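Local coordinates for uncharacterized protein (Staphylococcus aureus subsp. aureus, PDB 3H04) that is of unknown function but has an alpha/beta-hydrolase fold and is probably a serine hydrolase, perhaps an esterase, at residues A[135-140]-A[184-189]; A[5-8]-A[14-17]; A[211-216]-A[259-264]. All coordinates share one frame; numbering follows the deposited sequence.

Contact 1: A[135-140]-A[184-189]; sequences PFKTTN and KWINMI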
loop_
_atom_site.group_PDB
_atom_site.type_symbol
_atom_site.label_atom_id
_atom_site.label_comp_id
_atom_site.label_asym_id
_atom_site.label_seq_id
_atom_site.Cartn_x
_atom_site.Cartn_y
_atom_site.Cartn_z
ATOM N N PRO A 135 6.648 12.072 12.194
ATOM C CA PRO A 135 6.657 12.490 10.781
ATOM C C PRO A 135 5.281 12.522 10.108
ATOM O O PRO A 135 5.106 13.263 9.132
ATOM C CB PRO A 135 7.524 11.429 10.111
ATOM C CG PRO A 135 8.392 10.952 11.137
ATOM C CD PRO A 135 7.615 10.987 12.425
ATOM N N PHE A 136 4.330 11.705 10.572
ATOM C CA PHE A 136 2.965 11.797 10.060
ATOM C C PHE A 136 2.076 12.828 10.755
ATOM O O PHE A 136 1.109 13.298 10.175
ATOM C CB PHE A 136 2.282 10.447 10.097
ATOM C CG PHE A 136 2.950 9.410 9.242
ATOM C CD1 PHE A 136 3.769 9.763 8.168
ATOM C CD2 PHE A 136 2.744 8.067 9.494
ATOM C CE1 PHE A 136 4.385 8.797 7.371
ATOM C CE2 PHE A 136 3.374 7.105 8.722
ATOM C CZ PHE A 136 4.183 7.479 7.637
ATOM N N LYS A 137 2.406 13.158 11.988
ATOM C CA LYS A 137 1.680 14.157 12.756
ATOM C C LYS A 137 2.101 15.587 12.392
ATOM O O LYS A 137 1.268 16.488 12.328
ATOM C CB LYS A 137 1.932 13.915 14.235
ATOM C CG LYS A 137 1.289 12.656 14.765
ATOM C CD LYS A 137 1.706 12.350 16.233
ATOM C CE LYS A 137 1.288 13.448 17.192
ATOM N NZ LYS A 137 1.991 13.291 18.463
ATOM N N THR A 138 3.382 15.783 12.109
ATOM C CA THR A 138 3.904 17.111 11.891
ATOM C C THR A 138 4.052 17.450 10.400
ATOM O O THR A 138 3.847 16.616 9.516
ATOM C CB THR A 138 5.266 17.259 12.583
ATOM O OG1 THR A 138 6.173 16.349 11.971
ATOM C CG2 THR A 138 5.182 16.908 14.094
ATOM N N THR A 139 4.375 18.707 10.144
ATOM C CA THR A 139 4.670 19.184 8.807
ATOM C C THR A 139 5.837 18.456 8.202
ATOM O O THR A 139 6.845 18.286 8.851
ATOM C CB THR A 139 5.004 20.690 8.852
ATOM O OG1 THR A 139 3.788 21.380 9.107
ATOM C CG2 THR A 139 5.582 21.175 7.537
ATOM N N ASN A 140 5.680 18.004 6.962
ATOM C CA ASN A 140 6.775 17.419 6.199
ATOM C C ASN A 140 7.442 18.519 5.356
ATOM O O ASN A 140 6.797 19.149 4.508
ATOM C CB ASN A 140 6.262 16.277 5.327
ATOM C CG ASN A 140 7.368 15.584 4.510
ATOM O OD1 ASN A 140 8.071 16.216 3.692
ATOM N ND2 ASN A 140 7.465 14.281 4.662
ATOM N N LYS A 184 -1.629 18.191 8.243
ATOM C CA LYS A 184 -3.042 17.863 8.451
ATOM C C LYS A 184 -3.432 16.448 7.987
ATOM O O LYS A 184 -4.608 16.133 7.900
ATOM C CB LYS A 184 -3.914 18.873 7.715
ATOM C CG LYS A 184 -3.887 20.253 8.313
ATOM C CD LYS A 184 -4.442 21.311 7.337
ATOM C CE LYS A 184 -4.018 22.726 7.835
ATOM N NZ LYS A 184 -4.713 23.872 7.193
ATOM N N TRP A 185 -2.456 15.613 7.657
ATOM C CA TRP A 185 -2.738 14.275 7.115
ATOM C C TRP A 185 -3.500 13.399 8.112
ATOM O O TRP A 185 -4.430 12.720 7.733
ATOM C CB TRP A 185 -1.439 13.579 6.687
ATOM C CG TRP A 185 -1.633 12.289 5.944
ATOM C CD1 TRP A 185 -2.123 12.132 4.686
ATOM C CD2 TRP A 185 -1.261 10.984 6.390
ATOM N NE1 TRP A 185 -2.150 10.809 4.333
ATOM C CE2 TRP A 185 -1.581 10.079 5.349
ATOM C CE3 TRP A 185 -0.647 10.493 7.563
ATOM C CZ2 TRP A 185 -1.361 8.718 5.459
ATOM C CZ3 TRP A 185 -0.445 9.150 7.683
ATOM C CH2 TRP A 185 -0.765 8.263 6.621
ATOM N N ILE A 186 -3.103 13.412 9.376
ATOM C CA ILE A 186 -3.864 12.676 10.402
ATOM C C ILE A 186 -5.313 13.200 10.555
ATOM O O ILE A 186 -6.255 12.443 10.789
ATOM C CB ILE A 186 -3.176 12.730 11.775
ATOM C CG1 ILE A 186 -1.886 11.924 11.759
ATOM C CG2 ILE A 186 -4.149 12.235 12.879
ATOM C CD1 ILE A 186 -2.071 10.423 11.803
ATOM N N ASN A 187 -5.499 14.496 10.364
ATOM C CA ASN A 187 -6.827 15.071 10.437
ATOM C C ASN A 187 -7.685 14.546 9.311
ATOM O O ASN A 187 -8.860 14.228 9.515
ATOM C CB ASN A 187 -6.746 16.600 10.344
ATOM C CG ASN A 187 -5.873 17.200 11.413
ATOM O OD1 ASN A 187 -6.362 17.885 12.308
ATOM N ND2 ASN A 187 -4.568 16.932 11.342
ATOM N N MET A 188 -7.092 14.423 8.122
ATOM C CA MET A 188 -7.831 13.989 6.926
ATOM C C MET A 188 -8.131 12.481 6.905
ATOM O O MET A 188 -9.081 12.055 6.253
ATOM C CB MET A 188 -7.146 14.518 5.675
ATOM C CG MET A 188 -7.271 16.073 5.617
ATOM S SD MET A 188 -6.059 16.963 4.621
ATOM C CE MET A 188 -6.838 16.458 3.066
ATOM N N ILE A 189 -7.381 11.702 7.689
ATOM C CA ILE A 189 -7.698 10.283 7.966
ATOM C C ILE A 189 -9.074 10.134 8.649
ATOM O O ILE A 189 -9.788 9.176 8.398
ATOM C CB ILE A 189 -6.535 9.644 8.767
ATOM C CG1 ILE A 189 -5.475 9.140 7.788
ATOM C CG2 ILE A 189 -7.010 8.550 9.736
ATOM C CD1 ILE A 189 -4.101 9.084 8.380
HETATM O O HOH W 1 -0.671 15.111 9.999
#
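Phe136 and Lys137, in the last turn of the short helix 134-137, face Trp185 and Ile186 at the start of helix 185-189, with the CA atoms of Lys137 and Ile186 6.2 Å apart and those of Phe136 and Trp185 6.9 Å apart. The two aromatic side chains run side by side in the same direction. Trp185 turns the edge of its six-membered ring toward one face of Phe136 in a T-shaped pair, the planes inclined at 62° and the centroids 5.1 Å apart. The two side chains come nearest at the root of the Phe136 ring, where Trp185 CZ3 stands 3.7 Å from Phe136 CG. The first torsion of Trp185 sets CG opposite the backbone N (chi1 -172°), which carries the indole toward Phe136, while Ile189 CD1 rests on one of its faces. At the backbone, Ile186 CG1 packs 3.7 Å from Phe136 O. A water sits between the backbones and accepts from Ile186 N at 3.0 Å; it also lies close to Phe136 O, but at a distance so short that the bond is doubtful. Trp185 NE1 is held by Gly39 O, in a His-Gly-Gly-Gly run that in related hydrolases helps form the oxyanion hole, and Tyr128 adds a second edge-to-face partner to Phe136. The join is thus aromatic at its buried end, and at the backbone a water takes up the N-H of Ile186 in the first turn of its helix.

Contact 2: A[5-8]-A[14-17]; sequences KYKV and FALP
The N-terminal beta hairpin, strands 4-9 and 15-21, is pinned here by Val8 and Leu16, an antiparallel hydrogen-bonded pair whose CA atoms lie 5.1 Å apart. Leu16 N donates a hydrogen bond to Val8 O at 2.8 Å, coming in almost in line with the carbonyl (C=O...N 160°). The return bond, Val8 N to Leu16 O at 2.9 Å, is just as straight at the hydrogen, but its donor is tilted 28° from the carbonyl plane. One pair farther from the turn, Lys7 and Pro17 make the non-hydrogen-bonded pair, a place where the proline nitrogen, having no N-H, costs no bond to this neighbour. Their CA atoms come to 4.2 Å, and CA-H...O contacts fill in: Pro17 CA to Tyr6 O and Lys7 CA to Leu16 O. As the edge of the mixed sheet of this alpha/beta-hydrolase fold, the hairpin has two unlike faces. Val8 and Leu16 share the face that lies on helix 75-91, Val8 touching Ala88 and Leu16 touching Asp81 and Ser85. Lys7 and Pro17 are on the other, exposed face. There Lys7 takes the less usual first torsion, CG between N and the carbonyl carbon (chi1 52°), and its extended chain passes diagonally across to Ala15, with Lys7 CD 4.0 Å from Ala15 CB; the bend comes only at the last torsion, beyond this touch.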
loop_
_atom_site.group_PDB
_atom_site.type_symbol
_atom_site.label_atom_id
_atom_site.label_comp_id
_atom_site.label_asym_id
_atom_site.label_seq_id
_atom_site.Cartn_x
_atom_site.Cartn_y
_atom_site.Cartn_z
ATOM N N LYS A 5 -11.659 -8.473 -15.018
ATOM C CA LYS A 5 -12.337 -7.558 -14.097
ATOM C C LYS A 5 -13.401 -8.241 -13.230
ATOM O O LYS A 5 -14.206 -9.067 -13.717
ATOM C CB LYS A 5 -13.040 -6.457 -14.886
ATOM C CG LYS A 5 -12.141 -5.631 -15.773
ATOM C CD LYS A 5 -13.006 -4.602 -16.515
ATOM C CE LYS A 5 -12.187 -3.703 -17.445
ATOM N NZ LYS A 5 -13.084 -3.065 -18.485
ATOM N N TYR A 6 -13.409 -7.879 -11.953
ATOM C CA TYR A 6 -14.368 -8.388 -10.974
ATOM C C TYR A 6 -14.823 -7.218 -10.143
ATOM O O TYR A 6 -14.258 -6.130 -10.224
ATOM C CB TYR A 6 -13.722 -9.398 -10.034
ATOM C CG TYR A 6 -13.267 -10.685 -10.660
ATOM C CD1 TYR A 6 -14.000 -11.859 -10.469
ATOM C CD2 TYR A 6 -12.084 -10.740 -11.425
ATOM C CE1 TYR A 6 -13.582 -13.063 -11.034
ATOM C CE2 TYR A 6 -11.648 -11.938 -11.993
ATOM C CZ TYR A 6 -12.407 -13.098 -11.792
ATOM O OH TYR A 6 -12.024 -14.289 -12.377
ATOM N N LYS A 7 -15.850 -7.412 -9.337
ATOM C CA LYS A 7 -16.149 -6.407 -8.330
ATOM C C LYS A 7 -16.598 -7.061 -7.046
ATOM O O LYS A 7 -17.084 -8.193 -7.041
ATOM C CB LYS A 7 -17.177 -5.385 -8.837
ATOM C CG LYS A 7 -18.397 -5.971 -9.396
ATOM C CD LYS A 7 -19.381 -4.871 -9.799
ATOM C CE LYS A 7 -20.613 -5.450 -10.425
ATOM N NZ LYS A 7 -21.191 -6.520 -9.584
ATOM N N VAL A 8 -16.369 -6.351 -5.958
ATOM C CA VAL A 8 -16.889 -6.728 -4.682
ATOM C C VAL A 8 -17.861 -5.626 -4.326
ATOM O O VAL A 8 -17.542 -4.434 -4.460
ATOM C CB VAL A 8 -15.807 -6.799 -3.603
ATOM C CG1 VAL A 8 -16.448 -7.297 -2.330
ATOM C CG2 VAL A 8 -14.674 -7.768 -4.026
ATOM N N PHE A 14 -21.560 -0.292 -2.445
ATOM C CA PHE A 14 -20.576 0.385 -3.303
ATOM C C PHE A 14 -19.781 -0.668 -4.046
ATOM O O PHE A 14 -19.370 -1.659 -3.425
ATOM C CB PHE A 14 -19.606 1.280 -2.498
ATOM C CG PHE A 14 -18.740 2.166 -3.380
ATOM C CD1 PHE A 14 -19.162 3.447 -3.751
ATOM C CD2 PHE A 14 -17.511 1.700 -3.852
ATOM C CE1 PHE A 14 -18.393 4.239 -4.578
ATOM C CE2 PHE A 14 -16.718 2.501 -4.692
ATOM C CZ PHE A 14 -17.160 3.753 -5.053
ATOM N N ALA A 15 -19.547 -0.477 -5.344
ATOM C CA ALA A 15 -18.733 -1.432 -6.114
ATOM C C ALA A 15 -17.225 -1.146 -5.973
ATOM O O ALA A 15 -16.767 0.004 -6.167
ATOM C CB ALA A 15 -19.189 -1.469 -7.615
ATOM N N LEU A 16 -16.446 -2.151 -5.543
ATOM C CA LEU A 16 -14.998 -2.021 -5.512
ATOM C C LEU A 16 -14.472 -2.928 -6.592
ATOM O O LEU A 16 -14.564 -4.134 -6.434
ATOM C CB LEU A 16 -14.373 -2.470 -4.180
ATOM C CG LEU A 16 -14.736 -1.613 -2.987
ATOM C CD1 LEU A 16 -14.122 -2.238 -1.724
ATOM C CD2 LEU A 16 -14.297 -0.146 -3.225
ATOM N N PRO A 17 -13.976 -2.362 -7.702
ATOM C CA PRO A 17 -13.434 -3.213 -8.761
ATOM C C PRO A 17 -12.112 -3.828 -8.332
ATOM O O PRO A 17 -11.414 -3.264 -7.491
ATOM C CB PRO A 17 -13.176 -2.233 -9.926
ATOM C CG PRO A 17 -12.997 -0.862 -9.205
ATOM C CD PRO A 17 -13.973 -0.927 -8.062
#

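Contact 3: A[211-216]-A[259-264]; sequences PVFIAH and ITIYRK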
loop_
_atom_site.group_PDB
_atom_site.type_symbol
_atom_site.label_atom_id
_atom_site.label_comp_id
_atom_site.label_asym_id
_atom_site.label_seq_id
_atom_site.Cartn_x
_atom_site.Cartn_y
_atom_site.Cartn_z
ATOM N N PRO A 211 6.585 -13.846 6.875
ATOM C CA PRO A 211 7.781 -13.131 6.451
ATOM C C PRO A 211 7.524 -11.855 5.679
ATOM O O PRO A 211 6.608 -11.793 4.844
ATOM C CB PRO A 211 8.494 -14.148 5.542
ATOM C CG PRO A 211 8.041 -15.471 5.986
ATOM C CD PRO A 211 6.607 -15.246 6.422
ATOM N N VAL A 212 8.374 -10.860 5.908
ATOM C CA VAL A 212 8.226 -9.557 5.286
ATOM C C VAL A 212 9.406 -9.181 4.431
ATOM O O VAL A 212 10.570 -9.174 4.915
ATOM C CB VAL A 212 8.047 -8.443 6.295
ATOM C CG1 VAL A 212 7.714 -7.156 5.525
ATOM C CG2 VAL A 212 6.898 -8.801 7.359
ATOM N N PHE A 213 9.153 -8.895 3.160
ATOM C CA PHE A 213 10.221 -8.342 2.263
ATOM C C PHE A 213 10.125 -6.823 2.310
ATOM O O PHE A 213 9.045 -6.282 2.082
ATOM C CB PHE A 213 10.036 -8.868 0.858
ATOM C CG PHE A 213 11.106 -8.446 -0.131
ATOM C CD1 PHE A 213 12.108 -9.308 -0.472
ATOM C CD2 PHE A 213 11.090 -7.148 -0.697
ATOM C CE1 PHE A 213 13.111 -8.935 -1.385
ATOM C CE2 PHE A 213 12.080 -6.766 -1.602
ATOM C CZ PHE A 213 13.102 -7.663 -1.935
ATOM N N ILE A 214 11.210 -6.120 2.615
ATOM C CA ILE A 214 11.173 -4.654 2.744
ATOM C C ILE A 214 12.133 -4.073 1.734
ATOM O O ILE A 214 13.278 -4.543 1.656
ATOM C CB ILE A 214 11.548 -4.196 4.149
ATOM C CG1 ILE A 214 10.597 -4.889 5.177
ATOM C CG2 ILE A 214 11.566 -2.627 4.207
ATOM C CD1 ILE A 214 11.017 -4.809 6.675
ATOM N N ALA A 215 11.683 -3.053 0.963
ATOM C CA ALA A 215 12.595 -2.242 0.103
ATOM C C ALA A 215 12.294 -0.791 0.477
ATOM O O ALA A 215 11.102 -0.388 0.466
ATOM C CB ALA A 215 12.370 -2.496 -1.400
ATOM N N HIS A 216 13.311 -0.038 0.834
ATOM C CA HIS A 216 13.137 1.299 1.318
ATOM C C HIS A 216 14.403 2.128 1.121
ATOM O O HIS A 216 15.429 1.647 1.368
ATOM C CB HIS A 216 12.741 1.234 2.783
ATOM C CG HIS A 216 11.985 2.420 3.273
ATOM N ND1 HIS A 216 11.020 2.334 4.237
ATOM C CD2 HIS A 216 12.076 3.724 2.951
ATOM C CE1 HIS A 216 10.541 3.530 4.481
ATOM N NE2 HIS A 216 11.164 4.390 3.713
ATOM N N ILE A 259 14.354 -3.530 -11.302
ATOM C CA ILE A 259 14.068 -4.866 -11.813
ATOM C C ILE A 259 14.732 -5.896 -10.893
ATOM O O ILE A 259 14.139 -6.913 -10.548
ATOM C CB ILE A 259 14.593 -5.043 -13.293
ATOM C CG1 ILE A 259 13.718 -4.245 -14.265
ATOM C CG2 ILE A 259 14.672 -6.489 -13.693
ATOM C CD1 ILE A 259 12.243 -4.542 -14.183
ATOM N N THR A 260 15.959 -5.614 -10.486
ATOM C CA THR A 260 16.671 -6.548 -9.622
ATOM C C THR A 260 15.957 -6.826 -8.310
ATOM O O THR A 260 15.891 -7.971 -7.861
ATOM C CB THR A 260 18.106 -6.049 -9.380
ATOM O OG1 THR A 260 18.785 -6.174 -10.614
ATOM C CG2 THR A 260 18.819 -6.840 -8.311
ATOM N N ILE A 261 15.452 -5.770 -7.700
ATOM C CA ILE A 261 14.646 -5.870 -6.487
ATOM C C ILE A 261 13.336 -6.660 -6.709
ATOM O O ILE A 261 12.994 -7.495 -5.901
ATOM C CB ILE A 261 14.400 -4.459 -5.873
ATOM C CG1 ILE A 261 15.774 -3.948 -5.334
ATOM C CG2 ILE A 261 13.301 -4.515 -4.739
ATOM C CD1 ILE A 261 15.808 -2.508 -4.798
ATOM N N TYR A 262 12.647 -6.425 -7.811
ATOM C CA TYR A 262 11.464 -7.224 -8.177
ATOM C C TYR A 262 11.789 -8.702 -8.364
ATOM O O TYR A 262 11.007 -9.551 -7.958
ATOM C CB TYR A 262 10.713 -6.669 -9.432
ATOM C CG TYR A 262 9.744 -5.558 -9.086
ATOM C CD1 TYR A 262 10.149 -4.223 -9.065
ATOM C CD2 TYR A 262 8.439 -5.844 -8.714
ATOM C CE1 TYR A 262 9.255 -3.205 -8.693
ATOM C CE2 TYR A 262 7.520 -4.838 -8.342
ATOM C CZ TYR A 262 7.951 -3.506 -8.332
ATOM O OH TYR A 262 7.098 -2.500 -7.967
ATOM N N ARG A 263 12.930 -9.007 -8.978
ATOM C CA ARG A 263 13.364 -10.399 -9.086
ATOM C C ARG A 263 13.666 -10.998 -7.718
ATOM O O ARG A 263 13.305 -12.122 -7.479
ATOM C CB ARG A 263 14.574 -10.541 -9.990
ATOM C CG ARG A 263 14.201 -10.360 -11.447
ATOM C CD ARG A 263 15.384 -10.674 -12.325
ATOM N NE ARG A 263 15.164 -10.263 -13.710
ATOM C CZ ARG A 263 14.318 -10.846 -14.563
ATOM N NH1 ARG A 263 13.558 -11.872 -14.200
ATOM N NH2 ARG A 263 14.243 -10.390 -15.813
ATOM N N LYS A 264 14.240 -10.210 -6.812
ATOM C CA LYS A 264 14.427 -10.644 -5.432
ATOM C C LYS A 264 13.090 -10.888 -4.697
ATOM O O LYS A 264 13.008 -11.763 -3.848
ATOM C CB LYS A 264 15.231 -9.613 -4.637
ATOM C CG LYS A 264 16.658 -9.432 -5.048
ATOM C CD LYS A 264 17.275 -8.378 -4.171
ATOM C CE LYS A 264 18.750 -8.248 -4.410
ATOM N NZ LYS A 264 19.436 -9.218 -3.610
#
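Phe213 and Ala215, on one face of strand 212-217, pack against Ile261 and Lys264 of the C-terminal helix 256-273. The axes of segments 212-216 and 259-264 run almost antiparallel, at 171°, and approach to 10.3 Å. The enclosed part centres on a single methyl group: Ile261 CG2 lies 4.0 Å from Ala215 CB and also 4.0 Å from Phe213 CE2, resting against both at once from the helix side. The branch reaches this place because CG2 is anti to the backbone N of Ile261. Phe213 likewise has its ring anti to its own N (chi1 -177°), which carries the phenyl out to the helix, where its far end also meets backbone oxygen: Phe213 CE1 comes to 3.8 Å from Lys264 O. Phe125 and Phe250 close in around Ala215 and Ile261, so this part is buried. Lys264 forms the looser side, partly exposed and touching by its root alone. Its CB stands 3.9 Å from Phe213 CE1 and the side chain passes the ring at about a right angle, but farther out the chain heads off, bending at chi4, toward a long, weak ion pair with Glu241. Across this layer of the fold, then, sheet and helix are joined by van der Waals contact alone, through a methyl, an alanine and a ring, while the lysine lends only its aliphatic root and leaves its charge on the partly exposed side.

The three contacts sit at separate parts of one alpha/beta-hydrolase chain, with centres 28 to 30 Å apart. Contact 2 and contact 3 belong to the same mixed sheet, the first at its N-terminal edge strand, the second one strand in from the opposite edge, and their nearest atoms are about 19 Å apart. Contact 1 joins two short helices outside that sheet, about 8 Å from contact 3 and about 16 Å from contact 2 at the nearest atoms. Contact 1 lies near the probable active site: the Phe136 side chain comes close to, without touching, a likely triad of Ser104, Asp220 and His248, with Ser104 on what looks like a nucleophile elbow.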